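Local coordinates for tailspike protein (Siphovirus 9NA, PDB 3RIQ) that probably recognises the lipopolysaccharide of its Salmonella host as the phage's trimeric receptor-binding tailspike and cleaves the polysaccharide as an endorhamnosidase, at residues W326-V337 with F348-I359. Sequence-based numbering, arbitrary orientation.
Sequences WWDGQKNIIDNV and FDRGTNNDITNI
N354 ties together the loops of two successive coils of a right-handed β-helix from inside: its ND2 donates to G329 O (2.9 Å) and to D349 OD2, while its OD1 accepts the backbone N of N332 in the carbonyl plane (2.9 Å). With CG anti to the carbonyl carbon (chi1 -63°), the amide turns in among these loop groups. D349 OD2 is gripped again by W327 NE1 (3.1 Å), which comes from above the carboxylate plane, and by S380 of the next turn; D349 OD1 closes an Asx turn onto G351 N. The W327 indole lies inside the coil, F348 O over one face and I334 CG1 over the other, with I356 CD1 at its edge. On the outer side, W326 presents its edge to the face of F348 (centroids 5.5 Å, planes 84°), and the R350 guanidinium approaches W326 CH2 obliquely. Beyond the loops, the axes of strands 333-337 and 355-359 run parallel and come within 4.6 Å. D335 OD1 there takes T357 OG1 on its anti side and N358 ND2 (2.9 Å) through its syn lone pair; V338 of a second subunit packs on D335. D355, salt-bridged to R381 and R383, shares a water with N332 O. The buried N354 amide and D349 carboxylate thus bond to each other and to loop backbone, probably fixing the coils' stacking where regular strand pairing gives way to scattered backbone bonds such as T352 N to G329 O.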
# COMPACT_ATOMS: atom_id res chain seq x y z
N TRP A 326 3.99 -12.85 11.82
CA TRP A 326 2.92 -13.56 12.52
C TRP A 326 2.37 -12.84 13.74
O TRP A 326 2.97 -11.86 14.26
CB TRP A 326 3.30 -15.00 12.86
CG TRP A 326 4.20 -15.26 14.06
CD1 TRP A 326 5.28 -14.52 14.51
CD2 TRP A 326 4.13 -16.43 14.90
NE1 TRP A 326 5.88 -15.17 15.61
CE2 TRP A 326 5.19 -16.33 15.86
CE3 TRP A 326 3.29 -17.55 14.92
CZ2 TRP A 326 5.42 -17.33 16.83
CZ3 TRP A 326 3.52 -18.56 15.88
CH2 TRP A 326 4.57 -18.44 16.81
N TRP A 327 1.22 -13.34 14.17
CA TRP A 327 0.46 -12.75 15.29
C TRP A 327 -0.47 -13.81 15.85
O TRP A 327 -0.73 -14.85 15.20
CB TRP A 327 -0.39 -11.54 14.82
CG TRP A 327 -1.31 -11.87 13.67
CD1 TRP A 327 -2.59 -12.38 13.74
CD2 TRP A 327 -0.99 -11.80 12.28
NE1 TRP A 327 -3.09 -12.61 12.47
CE2 TRP A 327 -2.13 -12.27 11.55
CE3 TRP A 327 0.16 -11.39 11.58
CZ2 TRP A 327 -2.13 -12.35 10.14
CZ3 TRP A 327 0.14 -11.43 10.19
CH2 TRP A 327 -1.01 -11.90 9.48
N ASP A 328 -0.94 -13.56 17.07
CA ASP A 328 -2.07 -14.36 17.62
C ASP A 328 -3.17 -13.37 18.04
O ASP A 328 -3.16 -12.21 17.64
CB ASP A 328 -1.65 -15.28 18.80
CG ASP A 328 -1.39 -14.52 20.09
OD1 ASP A 328 -1.14 -13.29 20.00
OD2 ASP A 328 -1.44 -15.13 21.19
N GLY A 329 -4.07 -13.83 18.90
CA GLY A 329 -5.16 -13.02 19.39
C GLY A 329 -6.28 -12.89 18.37
O GLY A 329 -6.32 -13.59 17.34
N GLN A 330 -7.24 -12.05 18.71
CA GLN A 330 -8.40 -11.85 17.83
C GLN A 330 -8.75 -10.40 17.72
O GLN A 330 -8.24 -9.57 18.47
CB GLN A 330 -9.61 -12.65 18.32
CG GLN A 330 -10.17 -12.25 19.71
CD GLN A 330 -11.45 -13.03 20.02
OE1 GLN A 330 -12.49 -12.83 19.36
NE2 GLN A 330 -11.36 -13.97 20.95
N LYS A 331 -9.58 -10.11 16.72
CA LYS A 331 -10.03 -8.76 16.38
C LYS A 331 -8.88 -7.86 15.95
O LYS A 331 -9.01 -6.63 15.96
CB LYS A 331 -10.82 -8.14 17.54
CG LYS A 331 -12.12 -8.87 17.83
CD LYS A 331 -12.83 -8.30 19.08
CE LYS A 331 -13.75 -7.13 18.65
NZ LYS A 331 -14.27 -6.25 19.71
N ASN A 332 -7.79 -8.46 15.49
CA ASN A 332 -6.73 -7.69 14.83
C ASN A 332 -7.10 -7.38 13.40
O ASN A 332 -7.85 -8.13 12.78
CB ASN A 332 -5.42 -8.48 14.83
CG ASN A 332 -4.96 -8.91 16.22
OD1 ASN A 332 -4.65 -8.08 17.07
ND2 ASN A 332 -4.91 -10.21 16.46
N ILE A 333 -6.58 -6.28 12.86
CA ILE A 333 -6.71 -5.92 11.43
C ILE A 333 -5.32 -5.95 10.82
O ILE A 333 -4.43 -5.30 11.32
CB ILE A 333 -7.39 -4.53 11.24
CG1 ILE A 333 -8.82 -4.61 11.74
CG2 ILE A 333 -7.32 -4.09 9.77
CD1 ILE A 333 -9.52 -3.25 11.86
N ILE A 334 -5.14 -6.77 9.78
CA ILE A 334 -3.85 -6.92 9.11
C ILE A 334 -4.07 -6.61 7.65
O ILE A 334 -4.91 -7.26 7.02
CB ILE A 334 -3.24 -8.36 9.26
CG1 ILE A 334 -3.04 -8.72 10.73
CG2 ILE A 334 -1.88 -8.44 8.54
CD1 ILE A 334 -4.23 -9.45 11.34
N ASP A 335 -3.35 -5.63 7.11
CA ASP A 335 -3.49 -5.28 5.69
C ASP A 335 -2.14 -4.97 5.06
O ASP A 335 -1.37 -4.20 5.63
CB ASP A 335 -4.42 -4.04 5.50
CG ASP A 335 -4.52 -3.63 4.03
OD1 ASP A 335 -4.92 -4.51 3.22
OD2 ASP A 335 -4.14 -2.50 3.65
N ASN A 336 -1.86 -5.56 3.90
CA ASN A 336 -0.65 -5.26 3.14
C ASN A 336 0.61 -5.75 3.85
O ASN A 336 1.37 -4.97 4.46
CB ASN A 336 -0.54 -3.78 2.74
CG ASN A 336 0.66 -3.52 1.84
OD1 ASN A 336 1.31 -4.46 1.38
ND2 ASN A 336 1.01 -2.24 1.64
N VAL A 337 0.82 -7.05 3.77
CA VAL A 337 2.01 -7.69 4.33
C VAL A 337 2.65 -8.47 3.20
O VAL A 337 1.98 -9.28 2.55
CB VAL A 337 1.65 -8.64 5.49
CG1 VAL A 337 2.88 -9.42 5.97
CG2 VAL A 337 0.98 -7.86 6.66
N PHE A 348 1.59 -16.24 9.33
CA PHE A 348 0.99 -17.21 10.25
C PHE A 348 0.04 -16.46 11.22
O PHE A 348 0.44 -15.51 11.91
CB PHE A 348 2.11 -17.96 11.01
CG PHE A 348 1.70 -19.26 11.67
CD1 PHE A 348 2.38 -20.45 11.35
CD2 PHE A 348 0.71 -19.31 12.67
CE1 PHE A 348 2.05 -21.69 11.99
CE2 PHE A 348 0.40 -20.53 13.31
CZ PHE A 348 1.06 -21.71 12.96
N ASP A 349 -1.21 -16.90 11.25
CA ASP A 349 -2.21 -16.43 12.22
C ASP A 349 -2.45 -17.53 13.23
O ASP A 349 -3.09 -18.56 12.91
CB ASP A 349 -3.49 -15.97 11.50
CG ASP A 349 -4.55 -15.42 12.45
OD1 ASP A 349 -4.58 -15.76 13.66
OD2 ASP A 349 -5.41 -14.65 11.96
N ARG A 350 -1.92 -17.32 14.44
CA ARG A 350 -1.99 -18.31 15.52
C ARG A 350 -3.26 -18.09 16.37
O ARG A 350 -3.55 -18.87 17.30
CB ARG A 350 -0.72 -18.24 16.39
CG ARG A 350 -0.78 -19.12 17.63
CD ARG A 350 -0.03 -20.39 17.52
NE ARG A 350 1.16 -20.09 18.27
CZ ARG A 350 2.01 -20.93 18.87
NH1 ARG A 350 1.91 -22.27 18.81
NH2 ARG A 350 3.01 -20.37 19.52
N GLY A 351 -3.99 -17.03 16.06
CA GLY A 351 -5.21 -16.68 16.80
C GLY A 351 -6.46 -17.10 16.06
O GLY A 351 -6.52 -18.18 15.45
N THR A 352 -7.48 -16.24 16.12
CA THR A 352 -8.75 -16.53 15.46
C THR A 352 -9.48 -15.20 15.25
O THR A 352 -9.14 -14.21 15.86
CB THR A 352 -9.61 -17.49 16.35
OG1 THR A 352 -10.75 -17.93 15.62
CG2 THR A 352 -10.09 -16.78 17.63
N ASN A 353 -10.50 -15.18 14.39
CA ASN A 353 -11.38 -14.03 14.27
C ASN A 353 -10.57 -12.76 13.98
O ASN A 353 -10.82 -11.70 14.56
CB ASN A 353 -12.25 -13.90 15.55
CG ASN A 353 -13.27 -12.78 15.46
OD1 ASN A 353 -13.81 -12.49 14.39
ND2 ASN A 353 -13.54 -12.13 16.60
N ASN A 354 -9.64 -12.87 13.03
CA ASN A 354 -8.89 -11.71 12.51
C ASN A 354 -9.27 -11.43 11.07
O ASN A 354 -9.73 -12.31 10.35
CB ASN A 354 -7.37 -11.97 12.64
CG ASN A 354 -6.93 -12.11 14.09
OD1 ASN A 354 -7.20 -11.23 14.90
ND2 ASN A 354 -6.30 -13.23 14.42
N ASP A 355 -9.02 -10.18 10.68
CA ASP A 355 -9.31 -9.71 9.33
C ASP A 355 -8.01 -9.43 8.61
O ASP A 355 -7.23 -8.59 9.06
CB ASP A 355 -10.18 -8.47 9.40
CG ASP A 355 -11.60 -8.82 9.74
OD1 ASP A 355 -12.30 -9.32 8.85
OD2 ASP A 355 -12.03 -8.61 10.88
N ILE A 356 -7.78 -10.17 7.53
CA ILE A 356 -6.48 -10.26 6.86
C ILE A 356 -6.64 -9.96 5.40
O ILE A 356 -7.37 -10.66 4.71
CB ILE A 356 -5.92 -11.71 7.00
CG1 ILE A 356 -5.80 -12.13 8.47
CG2 ILE A 356 -4.56 -11.87 6.32
CD1 ILE A 356 -5.50 -13.60 8.67
N THR A 357 -5.95 -8.93 4.92
CA THR A 357 -6.08 -8.52 3.52
C THR A 357 -4.77 -8.18 2.87
O THR A 357 -3.86 -7.72 3.52
CB THR A 357 -7.03 -7.28 3.36
OG1 THR A 357 -6.58 -6.19 4.17
CG2 THR A 357 -8.47 -7.61 3.75
N ASN A 358 -4.70 -8.44 1.56
CA ASN A 358 -3.55 -8.01 0.74
C ASN A 358 -2.22 -8.56 1.22
O ASN A 358 -1.26 -7.83 1.52
CB ASN A 358 -3.57 -6.48 0.61
CG ASN A 358 -4.80 -6.01 -0.14
OD1 ASN A 358 -5.04 -6.49 -1.26
ND2 ASN A 358 -5.60 -5.18 0.48
N ILE A 359 -2.16 -9.89 1.32
CA ILE A 359 -0.96 -10.60 1.73
C ILE A 359 -0.26 -11.15 0.51
O ILE A 359 -0.94 -11.75 -0.34
CB ILE A 359 -1.33 -11.79 2.65
CG1 ILE A 359 -2.22 -11.34 3.79
CG2 ILE A 359 -0.07 -12.50 3.16
CD1 ILE A 359 -1.60 -10.33 4.74
O HOH W 1 -10.70 -7.84 13.13
O HOH W 2 -7.43 -5.87 6.72